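Local coordinates for protein putative methylthioribose-1-phosphate isomerase (Pyrococcus horikoshii OT3, PDB 6A34) that probably interconverts 5-methylthioribose 1-phosphate and 5-methylthioribulose 1-phosphate, an isomerisation in the methionine salvage pathway, at residues 199-204 with 225-230; 161-166 with 239-244. All blocks are in the same frame, centred on the assembly; numbering follows the deposited sequence.

Interaction 1 (199-204 with 225-230); sequences DETRPV and IADNAA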
# COMPACT_ATOMS: atom_id res chain seq x y z
N ASP A 199 -2.12 -4.85 8.04
CA ASP A 199 -1.91 -4.15 6.78
C ASP A 199 -2.74 -2.87 6.85
O ASP A 199 -3.93 -2.94 7.18
CB ASP A 199 -2.36 -4.97 5.57
CG ASP A 199 -1.55 -6.23 5.28
OD1 ASP A 199 -0.44 -6.38 5.81
OD2 ASP A 199 -2.05 -7.06 4.49
N GLU A 200 -2.15 -1.72 6.50
CA GLU A 200 -2.88 -0.45 6.57
C GLU A 200 -4.10 -0.48 5.64
O GLU A 200 -5.13 0.15 5.97
CB GLU A 200 -1.95 0.74 6.31
CG GLU A 200 -1.26 0.77 4.94
CD GLU A 200 -0.45 2.05 4.75
OE1 GLU A 200 -0.43 2.85 5.71
OE2 GLU A 200 0.13 2.28 3.63
N THR A 201 -3.95 -1.15 4.48
CA THR A 201 -5.00 -1.44 3.48
C THR A 201 -5.44 -0.20 2.70
O THR A 201 -6.58 0.30 2.81
CB THR A 201 -6.20 -2.14 4.12
OG1 THR A 201 -5.74 -3.11 5.07
CG2 THR A 201 -7.05 -2.85 3.09
N ARG A 202 -4.52 0.28 1.85
CA ARG A 202 -4.80 1.29 0.86
C ARG A 202 -5.78 0.70 -0.16
O ARG A 202 -5.81 -0.51 -0.34
CB ARG A 202 -3.51 1.74 0.15
CG ARG A 202 -2.72 2.81 0.88
CD ARG A 202 -3.37 4.19 0.85
NE ARG A 202 -3.31 4.80 -0.46
CZ ARG A 202 -3.98 5.90 -0.80
NH1 ARG A 202 -4.90 6.40 0.01
NH2 ARG A 202 -3.71 6.46 -1.97
N PRO A 203 -6.56 1.56 -0.82
CA PRO A 203 -6.53 3.01 -0.64
C PRO A 203 -7.33 3.57 0.54
O PRO A 203 -7.06 4.70 0.98
CB PRO A 203 -7.18 3.57 -1.92
CG PRO A 203 -7.94 2.41 -2.51
CD PRO A 203 -7.10 1.22 -2.13
N VAL A 204 -8.33 2.84 1.04
CA VAL A 204 -9.30 3.42 1.97
C VAL A 204 -8.72 3.48 3.40
O VAL A 204 -9.17 4.28 4.18
CB VAL A 204 -10.67 2.69 1.87
CG1 VAL A 204 -11.70 3.22 2.86
CG2 VAL A 204 -11.27 2.79 0.47
N ILE A 225 1.62 -1.96 9.42
CA ILE A 225 2.61 -1.95 8.32
C ILE A 225 1.97 -1.47 7.01
O ILE A 225 0.75 -1.61 6.78
CB ILE A 225 3.21 -3.35 8.08
CG1 ILE A 225 2.12 -4.38 7.78
CG2 ILE A 225 4.15 -3.79 9.21
CD1 ILE A 225 2.71 -5.67 7.33
N ALA A 226 2.84 -0.99 6.11
CA ALA A 226 2.44 -0.71 4.74
C ALA A 226 2.16 -2.05 4.06
O ALA A 226 2.79 -3.04 4.36
CB ALA A 226 3.51 0.08 4.00
N ASP A 227 1.20 -2.05 3.14
CA ASP A 227 0.78 -3.26 2.40
C ASP A 227 1.98 -3.94 1.73
O ASP A 227 2.07 -5.16 1.69
CB ASP A 227 -0.29 -2.86 1.39
CG ASP A 227 -1.51 -2.28 2.07
OD1 ASP A 227 -1.94 -2.88 3.10
OD2 ASP A 227 -2.03 -1.23 1.58
N ASN A 228 2.86 -3.11 1.17
CA ASN A 228 4.11 -3.50 0.57
C ASN A 228 4.91 -4.40 1.51
O ASN A 228 5.72 -5.19 1.05
CB ASN A 228 4.98 -2.27 0.23
CG ASN A 228 4.66 -1.68 -1.12
OD1 ASN A 228 4.22 -2.40 -2.03
ND2 ASN A 228 4.89 -0.39 -1.26
N ALA A 229 4.77 -4.24 2.81
CA ALA A 229 5.67 -4.96 3.69
C ALA A 229 5.12 -6.34 4.07
O ALA A 229 5.77 -7.08 4.83
CB ALA A 229 5.91 -4.13 4.95
N ALA A 230 3.90 -6.69 3.66
CA ALA A 230 3.36 -7.98 4.20
C ALA A 230 4.23 -9.15 3.71
O ALA A 230 4.47 -10.11 4.42
CB ALA A 230 1.91 -8.16 3.83
O HOH W 1 0.11 0.27 2.00

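Interaction 2 (161-166 with 239-244); sequences GNILTH and VDAIIV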
# COMPACT_ATOMS: atom_id res chain seq x y z
N GLY A 161 0.78 -17.51 18.08
CA GLY A 161 1.92 -16.77 17.64
C GLY A 161 1.49 -15.50 16.98
O GLY A 161 0.63 -14.82 17.46
N ASN A 162 2.05 -15.28 15.80
CA ASN A 162 1.96 -14.08 15.08
C ASN A 162 0.99 -14.31 13.92
O ASN A 162 1.21 -15.16 13.04
CB ASN A 162 3.37 -13.66 14.63
CG ASN A 162 4.35 -13.51 15.77
OD1 ASN A 162 3.97 -13.30 16.93
ND2 ASN A 162 5.64 -13.60 15.46
N ILE A 163 -0.10 -13.55 13.94
CA ILE A 163 -1.14 -13.57 12.93
C ILE A 163 -1.09 -12.26 12.14
O ILE A 163 -0.79 -11.23 12.70
CB ILE A 163 -2.51 -13.70 13.60
CG1 ILE A 163 -2.55 -14.86 14.60
CG2 ILE A 163 -3.59 -13.79 12.53
CD1 ILE A 163 -2.17 -16.20 13.99
N LEU A 164 -1.45 -12.33 10.85
CA LEU A 164 -1.51 -11.11 9.99
C LEU A 164 -2.91 -11.02 9.37
O LEU A 164 -3.53 -12.00 9.02
CB LEU A 164 -0.31 -11.17 9.04
CG LEU A 164 -0.24 -10.48 7.66
CD1 LEU A 164 -1.50 -9.81 7.17
CD2 LEU A 164 0.95 -9.55 7.56
N THR A 165 -3.44 -9.81 9.32
CA THR A 165 -4.74 -9.58 8.70
C THR A 165 -4.68 -8.30 7.87
O THR A 165 -3.62 -7.64 7.74
CB THR A 165 -5.86 -9.58 9.74
OG1 THR A 165 -7.14 -9.71 9.12
CG2 THR A 165 -5.86 -8.35 10.61
N HIS A 166 -5.84 -8.03 7.26
CA HIS A 166 -6.02 -7.10 6.21
C HIS A 166 -7.37 -6.42 6.40
O HIS A 166 -8.36 -7.06 6.78
CB HIS A 166 -5.92 -7.86 4.88
CG HIS A 166 -5.67 -7.00 3.68
ND1 HIS A 166 -4.42 -6.52 3.37
CD2 HIS A 166 -6.48 -6.54 2.70
CE1 HIS A 166 -4.47 -5.81 2.26
NE2 HIS A 166 -5.71 -5.81 1.82
N VAL A 239 5.41 -14.37 10.49
CA VAL A 239 3.98 -14.66 10.40
C VAL A 239 3.73 -16.18 10.43
O VAL A 239 4.18 -16.91 9.54
CB VAL A 239 3.36 -14.06 9.13
CG1 VAL A 239 1.86 -14.35 9.05
CG2 VAL A 239 3.68 -12.58 8.95
N ASP A 240 2.92 -16.62 11.41
CA ASP A 240 2.55 -18.01 11.59
C ASP A 240 1.27 -18.36 10.82
O ASP A 240 1.11 -19.48 10.41
CB ASP A 240 2.46 -18.34 13.09
CG ASP A 240 3.74 -18.03 13.87
OD1 ASP A 240 4.84 -18.41 13.40
OD2 ASP A 240 3.63 -17.38 14.95
N ALA A 241 0.34 -17.41 10.66
CA ALA A 241 -0.86 -17.62 9.87
C ALA A 241 -1.47 -16.28 9.49
O ALA A 241 -1.18 -15.26 10.12
CB ALA A 241 -1.84 -18.47 10.63
N ILE A 242 -2.30 -16.30 8.45
CA ILE A 242 -2.96 -15.12 7.92
C ILE A 242 -4.47 -15.37 7.97
O ILE A 242 -4.92 -16.41 7.64
CB ILE A 242 -2.48 -14.85 6.49
CG1 ILE A 242 -0.99 -14.50 6.44
CG2 ILE A 242 -3.33 -13.79 5.85
CD1 ILE A 242 -0.35 -14.70 5.08
N ILE A 243 -5.24 -14.40 8.45
CA ILE A 243 -6.66 -14.53 8.49
C ILE A 243 -7.25 -13.26 7.89
O ILE A 243 -6.81 -12.16 8.22
CB ILE A 243 -7.21 -14.85 9.90
CG1 ILE A 243 -8.72 -15.07 9.85
CG2 ILE A 243 -6.87 -13.80 10.93
CD1 ILE A 243 -9.31 -15.68 11.10
N VAL A 244 -8.22 -13.46 7.00
CA VAL A 244 -8.92 -12.37 6.37
C VAL A 244 -10.42 -12.62 6.45
O VAL A 244 -10.87 -13.74 6.67
CB VAL A 244 -8.48 -12.19 4.91
CG1 VAL A 244 -7.00 -11.85 4.83
CG2 VAL A 244 -8.85 -13.39 4.08
O HOH W 2 6.39 -16.04 13.29

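Interaction 1 (199-204 with 225-230)
The carboxylate of Asp227 does most of the work here, facing two consecutive backbone N-H groups of the turn that follows strand 193-199. Its OD1 accepts from Thr201 N at 3.0 Å and its OD2 from Arg202 N at 2.9 Å, each through the syn lone pair, the second bond the straighter at 160°. CG of Asp227 sits beside its own backbone N (chi1 -61°), carrying the carboxylate across. One step back, Glu200 N gives its hydrogen to Ile225 O at 2.9 Å, almost along the C=O axis, the bond on the C-terminal side of the parallel bridge between Asp199 and Ile225. A water accepts from Asp227 N, donates to Glu200 OE2 at 2.6 Å and reaches Asp227 OD2 through a weak bond. Thr201 OG1 bonds Asp199 O from above the carbonyl plane, and also Cys167 N, Cys167 being the predicted transition-state stabiliser. Asp199 lays OD1 against the methyls of Ile225 and Ala230, where this buried oxygen has no polar partner, while OD2 bonds to His166. Further out, Glu200 OE2 forms a salt bridge with Arg202 NE of the second subunit. Three acids thus gather where adjacent parallel strands of the Rossmann-like sheet end; the two backbone donors would probably stabilise charged Asp227, the partner's arginine Glu200, and His166 Asp199.

Interaction 2 (161-166 with 239-244)
Leu164 and Ile163 point to opposite faces of the parallel pair formed by strands 161-165 and 241-244, neighbouring inner strands of the Rossmann-like sheet. On the Ile163 face, its CG2, anti to the backbone N, runs obliquely into CG2 of Ile243 at 3.6 Å, while CD1, bent round by chi2 of -56°, touches the methyl of Ala241. On the other face CB of Leu164 lies against CG1 of Val239 at 3.8 Å, and its CG more loosely beside CG1 of Ile242; helix 230-235 covers this side. Between the faces runs the backbone ladder: Leu164 N bonds to Ala241 O, and Leu164 O receives Ile243 N at 3.0 Å nearly along the C=O axis. At the far end Thr165 turns OG1 anti to its N (chi1 -165°) and donates it in the carbonyl plane to Ile243 O, a short 2.6 Å bond. At the start Asp240 grips Asn162 twice: its N donates to Asn162 O, and OD2 takes Asn162 N at 2.8 Å, nearly straight at 170° but from above the carboxylate plane. OD2 also lies 3.2 Å from CA of Gly161, where a side chain would collide with it. An alanine in place of Asp240 would probably leave Asn162 N without this acceptor and loosen the start of the pairing. Polar side chains therefore extend the ladder at both ends, around a centre flanked on both faces by aliphatic side chains.

Overall arrangement
Both contacts belong to the parallel part of the Rossmann-like sheet, in the order 222-225, 193-199, 161-165, 241-244: interaction 1 joins the C-terminal ends of the first two strands and the loops that leave them, while interaction 2 pairs the next two along their length. In sequence, both segments of interaction 1 fall between the strands that interaction 2 brings together. Their centres are 14 Å apart, yet Asp199 OD2 lies 2.7 Å from His166 ND1 and Asp199 N 3.2 Å from Thr165 O, both probable hydrogen bonds. The predicted active site adjoins this junction: at their nearest atoms, the side chains of Thr201 and Cys167, Thr201 and Lys258, and Val244 and Asn257 are each about 4 Å apart.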